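PDB 2WAN: pullulanase from Bacillus acidopullulyticus, which hydrolyses alpha-1,6-glucosidic linkages in pullulan, and probably also those at the branch points of starch-derived polysaccharides. Local coordinates for residues L198-G203 with K239-Y244; Y212-D217 with N249-S254. All coordinates share one frame; numbering follows the deposited sequence.

Contact 1 is a pairing within one sheet, strand 198-205 against strand 238-245, whereas contact 2 joins that sheet to the one containing strand 208-216. Their centres lie about 9 Å apart, and they meet where strand 250-253 runs beside strand 238-245, with T243 N 2.8 Å from F252 O in a probable backbone hydrogen bond. At one end of this pair, Y244 OH lies 2.8 Å from N249 ND2, a second probable hydrogen bond. All four segments belong to the X25 domain, and both contact centres are about 41 Å from the centre of the chain; the eight-stranded catalytic barrel is formed by separate, later strands.

Contact 1 (L198-G203 with K239-Y244)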
ATOM      1  N   LEU A 198      23.883  12.298 -27.491  1.00 35.55           N
ATOM      2  CA  LEU A 198      23.715  13.726 -27.757  1.00 34.91           C
ATOM      3  C   LEU A 198      22.643  14.343 -26.858  1.00 34.97           C
ATOM      4  O   LEU A 198      21.458  14.045 -26.986  1.00 35.36           O
ATOM      5  CB  LEU A 198      23.399  13.973 -29.240  1.00 34.64           C
ATOM      6  CG  LEU A 198      23.118  15.404 -29.712  1.00 35.58           C
ATOM      7  CD1 LEU A 198      24.348  16.285 -29.589  1.00 37.05           C
ATOM      8  CD2 LEU A 198      22.608  15.427 -31.151  1.00 37.10           C
ATOM      9  N   TYR A 199      23.079  15.212 -25.952  1.00 32.77           N
ATOM     10  CA  TYR A 199      22.177  15.900 -25.036  1.00 31.86           C
ATOM     11  C   TYR A 199      22.239  17.396 -25.279  1.00 31.69           C
ATOM     12  O   TYR A 199      23.328  17.975 -25.383  1.00 30.03           O
ATOM     13  CB  TYR A 199      22.531  15.560 -23.585  1.00 32.06           C
ATOM     14  CG  TYR A 199      22.032  14.201 -23.158  1.00 32.64           C
ATOM     15  CD1 TYR A 199      20.915  14.075 -22.325  1.00 31.88           C
ATOM     16  CD2 TYR A 199      22.666  13.038 -23.595  1.00 34.66           C
ATOM     17  CE1 TYR A 199      20.449  12.809 -21.939  1.00 33.47           C
ATOM     18  CE2 TYR A 199      22.212  11.776 -23.222  1.00 34.17           C
ATOM     19  CZ  TYR A 199      21.103  11.667 -22.399  1.00 36.26           C
ATOM     20  OH  TYR A 199      20.672  10.411 -22.032  1.00 34.39           O
ATOM     21  N   GLN A 200      21.067  18.019 -25.397  1.00 31.37           N
ATOM     22  CA  GLN A 200      20.991  19.429 -25.738  1.00 32.51           C
ATOM     23  C   GLN A 200      19.926  20.177 -24.949  1.00 33.85           C
ATOM     24  O   GLN A 200      18.955  19.586 -24.464  1.00 33.26           O
ATOM     25  CB  GLN A 200      20.754  19.608 -27.245  1.00 32.91           C
ATOM     26  CG  GLN A 200      21.859  19.035 -28.112  1.00 35.00           C
ATOM     27  CD  GLN A 200      21.739  19.423 -29.570  1.00 37.26           C
ATOM     28  OE1 GLN A 200      22.699  19.904 -30.176  1.00 39.99           O
ATOM     29  NE2 GLN A 200      20.561  19.215 -30.143  1.00 33.37           N
ATOM     30  N   LEU A 201      20.146  21.482 -24.817  1.00 34.28           N
ATOM     31  CA  LEU A 201      19.157  22.415 -24.306  1.00 34.68           C
ATOM     32  C   LEU A 201      19.237  23.690 -25.128  1.00 36.75           C
ATOM     33  O   LEU A 201      20.329  24.212 -25.387  1.00 36.56           O
ATOM     34  CB  LEU A 201      19.396  22.725 -22.825  1.00 35.23           C
ATOM     35  CG  LEU A 201      18.402  23.644 -22.106  1.00 34.13           C
ATOM     36  CD1 LEU A 201      17.174  22.869 -21.628  1.00 39.42           C
ATOM     37  CD2 LEU A 201      19.074  24.336 -20.935  1.00 33.90           C
ATOM     38  N   SER A 202      18.075  24.172 -25.559  1.00 37.15           N
ATOM     39  CA  SER A 202      17.972  25.469 -26.210  1.00 38.34           C
ATOM     40  C   SER A 202      17.206  26.424 -25.306  1.00 39.11           C
ATOM     41  O   SER A 202      16.354  26.000 -24.518  1.00 39.20           O
ATOM     42  CB  SER A 202      17.266  25.352 -27.561  1.00 38.55           C
ATOM     43  OG  SER A 202      17.955  24.466 -28.421  1.00 41.46           O
ATOM     44  N   GLY A 203      17.517  27.708 -25.425  1.00 38.97           N
ATOM     45  CA  GLY A 203      16.825  28.749 -24.683  1.00 39.89           C
ATOM     46  C   GLY A 203      17.220  30.095 -25.239  1.00 40.76           C
ATOM     47  O   GLY A 203      18.259  30.220 -25.888  1.00 39.93           O
ATOM     48  N   LYS A 239      18.708  32.937 -29.472  1.00 48.48           N
ATOM     49  CA  LYS A 239      18.405  31.582 -29.035  1.00 46.46           C
ATOM     50  C   LYS A 239      19.688  30.769 -29.158  1.00 44.68           C
ATOM     51  O   LYS A 239      20.319  30.743 -30.221  1.00 44.60           O
ATOM     52  CB  LYS A 239      17.293  30.972 -29.894  1.00 46.91           C
ATOM     53  CG  LYS A 239      16.727  29.665 -29.351  1.00 50.48           C
ATOM     54  CD  LYS A 239      15.845  28.975 -30.388  1.00 54.56           C
ATOM     55  CE  LYS A 239      15.457  27.575 -29.944  1.00 55.13           C
ATOM     56  NZ  LYS A 239      14.688  26.864 -31.001  1.00 56.99           N
ATOM     57  N   VAL A 240      20.087  30.133 -28.063  1.00 41.28           N
ATOM     58  CA  VAL A 240      21.338  29.386 -28.028  1.00 38.63           C
ATOM     59  C   VAL A 240      21.076  27.915 -27.719  1.00 37.47           C
ATOM     60  O   VAL A 240      20.253  27.580 -26.865  1.00 37.61           O
ATOM     61  CB  VAL A 240      22.330  29.976 -26.989  1.00 38.21           C
ATOM     62  CG1 VAL A 240      23.692  29.286 -27.077  1.00 35.15           C
ATOM     63  CG2 VAL A 240      22.489  31.482 -27.180  1.00 38.71           C
ATOM     64  N   THR A 241      21.770  27.039 -28.430  1.00 35.22           N
ATOM     65  CA  THR A 241      21.745  25.621 -28.117  1.00 34.34           C
ATOM     66  C   THR A 241      23.042  25.236 -27.413  1.00 32.75           C
ATOM     67  O   THR A 241      24.138  25.581 -27.874  1.00 34.44           O
ATOM     68  CB  THR A 241      21.505  24.760 -29.378  1.00 34.30           C
ATOM     69  OG1 THR A 241      20.230  25.099 -29.936  1.00 38.79           O
ATOM     70  CG2 THR A 241      21.510  23.270 -29.042  1.00 33.86           C
ATOM     71  N   PHE A 242      22.889  24.543 -26.285  1.00 30.23           N
ATOM     72  CA  PHE A 242      23.993  24.010 -25.489  1.00 29.19           C
ATOM     73  C   PHE A 242      24.021  22.502 -25.643  1.00 28.27           C
ATOM     74  O   PHE A 242      22.977  21.852 -25.601  1.00 28.70           O
ATOM     75  CB  PHE A 242      23.827  24.398 -24.016  1.00 28.83           C
ATOM     76  CG  PHE A 242      23.804  25.879 -23.789  1.00 29.67           C
ATOM     77  CD1 PHE A 242      24.982  26.570 -23.515  1.00 27.85           C
ATOM     78  CD2 PHE A 242      22.606  26.595 -23.868  1.00 31.54           C
ATOM     79  CE1 PHE A 242      24.974  27.946 -23.314  1.00 32.08           C
ATOM     80  CE2 PHE A 242      22.586  27.970 -23.662  1.00 33.75           C
ATOM     81  CZ  PHE A 242      23.770  28.652 -23.388  1.00 30.80           C
ATOM     82  N   THR A 243      25.218  21.950 -25.824  1.00 27.32           N
ATOM     83  CA  THR A 243      25.380  20.549 -26.179  1.00 26.32           C
ATOM     84  C   THR A 243      26.365  19.818 -25.275  1.00 27.90           C
ATOM     85  O   THR A 243      27.432  20.340 -24.957  1.00 29.30           O
ATOM     86  CB  THR A 243      25.849  20.419 -27.657  1.00 25.61           C
ATOM     87  OG1 THR A 243      24.871  21.003 -28.519  1.00 25.59           O
ATOM     88  CG2 THR A 243      26.045  18.972 -28.046  1.00 26.36           C
ATOM     89  N   TYR A 244      25.996  18.609 -24.863  1.00 26.73           N
ATOM     90  CA  TYR A 244      26.895  17.740 -24.118  1.00 26.72           C
ATOM     91  C   TYR A 244      26.985  16.384 -24.782  1.00 27.68           C
ATOM     92  O   TYR A 244      25.961  15.760 -25.064  1.00 28.84           O
ATOM     93  CB  TYR A 244      26.452  17.598 -22.656  1.00 24.09           C
ATOM     94  CG  TYR A 244      27.240  16.582 -21.864  1.00 24.68           C
ATOM     95  CD1 TYR A 244      28.590  16.797 -21.546  1.00 23.26           C
ATOM     96  CD2 TYR A 244      26.638  15.398 -21.417  1.00 23.72           C
ATOM     97  CE1 TYR A 244      29.316  15.854 -20.808  1.00 23.37           C
ATOM     98  CE2 TYR A 244      27.359  14.449 -20.686  1.00 25.12           C
ATOM     99  CZ  TYR A 244      28.693  14.685 -20.381  1.00 23.78           C
ATOM    100  OH  TYR A 244      29.398  13.757 -19.651  1.00 25.58           O
TER
HETATM  101  O   HOH W   1      16.047  24.412 -30.765  1.00 54.10           O
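Y199, L201 and G203 pair with Y244, F242 and V240 as antiparallel hydrogen-bonded pairs, the short axes 4.6 Å apart at closest and 162° between directions. Each pair gives two backbone bonds; the bond from F242 N to L201 O measures 2.7 Å and is nearly straight at 176°. Between these rungs, Q200 CA lies 3.1 Å from F242 O in a CA-H...O contact.

Side-chain polar bonds gather on the face of Q200, S202, T241 and T243. T243 OG1 stands beside its own backbone N (chi1 -60°), on the side where Q200 OE1 lies, and donates to that oxygen at 2.9 Å, tilted slightly from the amide plane; the two side chains lie side by side, pointing the same way. S202 OG and T241 OG1 are hydrogen-bonded at 2.8 Å, and a water joins S202 OG to K239 NZ. An alanine at Q200 would probably leave the T243 hydroxyl without this acceptor and T241 CG2 without its amide neighbour.

Apolar contact adds L198 CD1 against T243 CG2 at 3.5 Å. On the opposite face, L201 and F242 lie against L168 of strand 166-170, which belongs to another sheet, consistent with a two-layer beta sandwich in the X25 domain.

Contact 2 (Y212-D217 with N249-S254); sequences YKIALD and NQVFDS
I214 and V251 mark the closest backbone approach, their CA atoms 7.2 Å apart, on strands whose short axes pass at 8.2 Å with 138° between directions: a spacing for side-chain packing between layers, too wide for backbone pairing.

The polar part of the contact centres on the phenol of Y212. Its OH donates to D253 OD1 at 2.6 Å, and the acceptor lies in the plane of the ring, at its edge. The carboxylate is turned 81° from the ring plane and offers the anti lone pair of OD1, on the side away from OD2. D253 CG, between its own backbone N and carbonyl carbon, carries the carboxylate to the phenol oxygen. The same phenol oxygen accepts a bond from a water at 3.0 Å, and this water also donates to V251 O, tying the hydroxyl to the backbone of the facing strand. The phenol group thus both donates and accepts. OD1 has a second donor in N256 ND2, and two donors on one oxygen would be expected to favour the charged carboxylate.

The apolar part is built around V251. Its CG1, anti to the backbone N (chi1 172°), meets Y212 CE1 at 3.6 Å, near the ring plane, the two side chains reaching toward each other tip to tip. The other methyl, CG2, packs on I214 CG1 at 3.7 Å, and V251 CG1 also lies 3.9 Å from I214 CG1. The valine therefore bridges two residues of strand 208-216.

Around this contact, Y212 makes an edge-to-face ring contact with F242 of strand 238-245, and I214 touches A166 of strand 166-170. Strands 208-216 and 250-253 belong to different antiparallel sheets, so their inward side chains form interlayer packing of the kind found in a beta sandwich, consistent with the X25 domain.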
ATOM      1  N   TYR A 212      29.396  29.531 -18.350  1.00 26.85           N
ATOM      2  CA  TYR A 212      28.718  28.276 -18.069  1.00 24.84           C
ATOM      3  C   TYR A 212      29.621  27.040 -18.054  1.00 24.24           C
ATOM      4  O   TYR A 212      30.770  27.066 -18.531  1.00 24.56           O
ATOM      5  CB  TYR A 212      27.557  28.063 -19.044  1.00 24.77           C
ATOM      6  CG  TYR A 212      28.011  27.601 -20.402  1.00 23.28           C
ATOM      7  CD1 TYR A 212      28.114  26.240 -20.692  1.00 25.24           C
ATOM      8  CD2 TYR A 212      28.357  28.520 -21.397  1.00 26.45           C
ATOM      9  CE1 TYR A 212      28.540  25.797 -21.941  1.00 24.73           C
ATOM     10  CE2 TYR A 212      28.790  28.087 -22.652  1.00 26.27           C
ATOM     11  CZ  TYR A 212      28.874  26.721 -22.911  1.00 29.11           C
ATOM     12  OH  TYR A 212      29.297  26.264 -24.136  1.00 28.17           O
ATOM     13  N   LYS A 213      29.063  25.970 -17.484  1.00 22.37           N
ATOM     14  CA  LYS A 213      29.600  24.623 -17.523  1.00 23.69           C
ATOM     15  C   LYS A 213      28.424  23.644 -17.641  1.00 23.87           C
ATOM     16  O   LYS A 213      27.248  24.051 -17.646  1.00 22.61           O
ATOM     17  CB  LYS A 213      30.382  24.294 -16.242  1.00 22.91           C
ATOM     18  CG  LYS A 213      31.588  25.170 -15.959  1.00 26.11           C
ATOM     19  CD  LYS A 213      32.505  24.497 -14.959  1.00 25.42           C
ATOM     20  CE  LYS A 213      33.409  23.493 -15.669  1.00 22.80           C
ATOM     21  NZ  LYS A 213      34.317  22.772 -14.749  1.00 21.85           N
ATOM     22  N   ILE A 214      28.754  22.361 -17.731  1.00 22.83           N
ATOM     23  CA  ILE A 214      27.769  21.296 -17.600  1.00 23.14           C
ATOM     24  C   ILE A 214      28.127  20.501 -16.353  1.00 23.02           C
ATOM     25  O   ILE A 214      29.227  19.927 -16.268  1.00 23.23           O
ATOM     26  CB  ILE A 214      27.752  20.371 -18.856  1.00 22.72           C
ATOM     27  CG1 ILE A 214      27.340  21.146 -20.123  1.00 23.62           C
ATOM     28  CG2 ILE A 214      26.876  19.136 -18.638  1.00 24.41           C
ATOM     29  CD1 ILE A 214      25.899  21.630 -20.169  1.00 27.19           C
ATOM     30  N   ALA A 215      27.213  20.480 -15.377  1.00 23.71           N
ATOM     31  CA  ALA A 215      27.412  19.709 -14.151  1.00 24.19           C
ATOM     32  C   ALA A 215      26.613  18.425 -14.211  1.00 24.39           C
ATOM     33  O   ALA A 215      25.467  18.424 -14.664  1.00 25.73           O
ATOM     34  CB  ALA A 215      27.016  20.532 -12.917  1.00 22.46           C
ATOM     35  N   LEU A 216      27.222  17.341 -13.744  1.00 25.26           N
ATOM     36  CA  LEU A 216      26.594  16.021 -13.773  1.00 27.41           C
ATOM     37  C   LEU A 216      26.003  15.615 -12.429  1.00 27.68           C
ATOM     38  O   LEU A 216      26.515  15.991 -11.368  1.00 28.18           O
ATOM     39  CB  LEU A 216      27.595  14.951 -14.233  1.00 26.29           C
ATOM     40  CG  LEU A 216      28.190  15.036 -15.647  1.00 30.70           C
ATOM     41  CD1 LEU A 216      28.772  13.679 -16.041  1.00 30.95           C
ATOM     42  CD2 LEU A 216      27.178  15.500 -16.676  1.00 29.05           C
ATOM     43  N   ASP A 217      24.917  14.844 -12.486  1.00 29.36           N
ATOM     44  CA  ASP A 217      24.382  14.144 -11.307  1.00 29.98           C
ATOM     45  C   ASP A 217      24.020  15.050 -10.122  1.00 29.44           C
ATOM     46  O   ASP A 217      24.097  14.622  -8.966  1.00 27.96           O
ATOM     47  CB  ASP A 217      25.336  13.023 -10.873  1.00 31.78           C
ATOM     48  CG  ASP A 217      25.675  12.072 -12.018  1.00 34.64           C
ATOM     49  OD1 ASP A 217      24.765  11.752 -12.808  1.00 34.04           O
ATOM     50  OD2 ASP A 217      26.852  11.656 -12.132  1.00 39.32           O
ATOM     51  N   ASN A 249      32.713  13.675 -23.219  1.00 27.91           N
ATOM     52  CA  ASN A 249      32.485  14.739 -22.226  1.00 28.78           C
ATOM     53  C   ASN A 249      32.599  16.144 -22.804  1.00 27.78           C
ATOM     54  O   ASN A 249      32.782  17.114 -22.063  1.00 27.64           O
ATOM     55  CB  ASN A 249      33.416  14.593 -21.020  1.00 28.54           C
ATOM     56  CG  ASN A 249      33.290  13.249 -20.357  1.00 31.11           C
ATOM     57  OD1 ASN A 249      34.287  12.564 -20.136  1.00 30.71           O
ATOM     58  ND2 ASN A 249      32.057  12.853 -20.047  1.00 28.26           N
ATOM     59  N   GLN A 250      32.489  16.248 -24.126  1.00 27.43           N
ATOM     60  CA  GLN A 250      32.615  17.532 -24.806  1.00 27.22           C
ATOM     61  C   GLN A 250      31.399  18.423 -24.583  1.00 26.85           C
ATOM     62  O   GLN A 250      30.268  17.940 -24.507  1.00 27.35           O
ATOM     63  CB  GLN A 250      32.851  17.334 -26.301  1.00 28.24           C
ATOM     64  CG  GLN A 250      34.308  17.111 -26.685  1.00 29.47           C
ATOM     65  CD  GLN A 250      34.449  16.756 -28.153  1.00 36.50           C
ATOM     66  OE1 GLN A 250      33.949  15.720 -28.602  1.00 35.47           O
ATOM     67  NE2 GLN A 250      35.115  17.624 -28.915  1.00 38.26           N
ATOM     68  N   VAL A 251      31.657  19.721 -24.481  1.00 25.36           N
ATOM     69  CA  VAL A 251      30.641  20.732 -24.232  1.00 26.13           C
ATOM     70  C   VAL A 251      30.747  21.805 -25.310  1.00 27.63           C
ATOM     71  O   VAL A 251      31.825  22.364 -25.533  1.00 25.93           O
ATOM     72  CB  VAL A 251      30.824  21.373 -22.826  1.00 25.52           C
ATOM     73  CG1 VAL A 251      29.891  22.569 -22.636  1.00 27.57           C
ATOM     74  CG2 VAL A 251      30.619  20.324 -21.736  1.00 25.84           C
ATOM     75  N   PHE A 252      29.628  22.078 -25.974  1.00 25.85           N
ATOM     76  CA  PHE A 252      29.570  23.071 -27.036  1.00 27.23           C
ATOM     77  C   PHE A 252      28.407  24.017 -26.796  1.00 28.01           C
ATOM     78  O   PHE A 252      27.444  23.669 -26.115  1.00 27.55           O
ATOM     79  CB  PHE A 252      29.346  22.398 -28.401  1.00 28.41           C
ATOM     80  CG  PHE A 252      30.395  21.393 -28.772  1.00 31.41           C
ATOM     81  CD1 PHE A 252      31.633  21.809 -29.261  1.00 33.07           C
ATOM     82  CD2 PHE A 252      30.141  20.032 -28.653  1.00 33.63           C
ATOM     83  CE1 PHE A 252      32.605  20.878 -29.617  1.00 34.95           C
ATOM     84  CE2 PHE A 252      31.105  19.092 -29.008  1.00 34.36           C
ATOM     85  CZ  PHE A 252      32.339  19.518 -29.491  1.00 36.86           C
ATOM     86  N   ASP A 253      28.501  25.212 -27.363  1.00 29.39           N
ATOM     87  CA  ASP A 253      27.332  26.071 -27.549  1.00 30.81           C
ATOM     88  C   ASP A 253      27.298  26.550 -28.998  1.00 31.94           C
ATOM     89  O   ASP A 253      28.319  26.528 -29.687  1.00 29.86           O
ATOM     90  CB  ASP A 253      27.301  27.238 -26.550  1.00 30.64           C
ATOM     91  CG  ASP A 253      28.445  28.224 -26.747  1.00 34.24           C
ATOM     92  OD1 ASP A 253      29.465  28.099 -26.037  1.00 33.11           O
ATOM     93  OD2 ASP A 253      28.323  29.132 -27.597  1.00 38.20           O
ATOM     94  N   SER A 254      26.121  26.978 -29.452  1.00 33.65           N
ATOM     95  CA  SER A 254      25.909  27.327 -30.858  1.00 35.34           C
ATOM     96  C   SER A 254      26.484  28.691 -31.257  1.00 36.54           C
ATOM     97  O   SER A 254      26.531  29.017 -32.445  1.00 37.91           O
ATOM     98  CB  SER A 254      24.417  27.253 -31.210  1.00 34.63           C
ATOM     99  OG  SER A 254      23.667  28.175 -30.432  1.00 32.30           O
TER
HETATM  100  O   HOH W   2      31.922  25.123 -24.980  1.00 41.72           O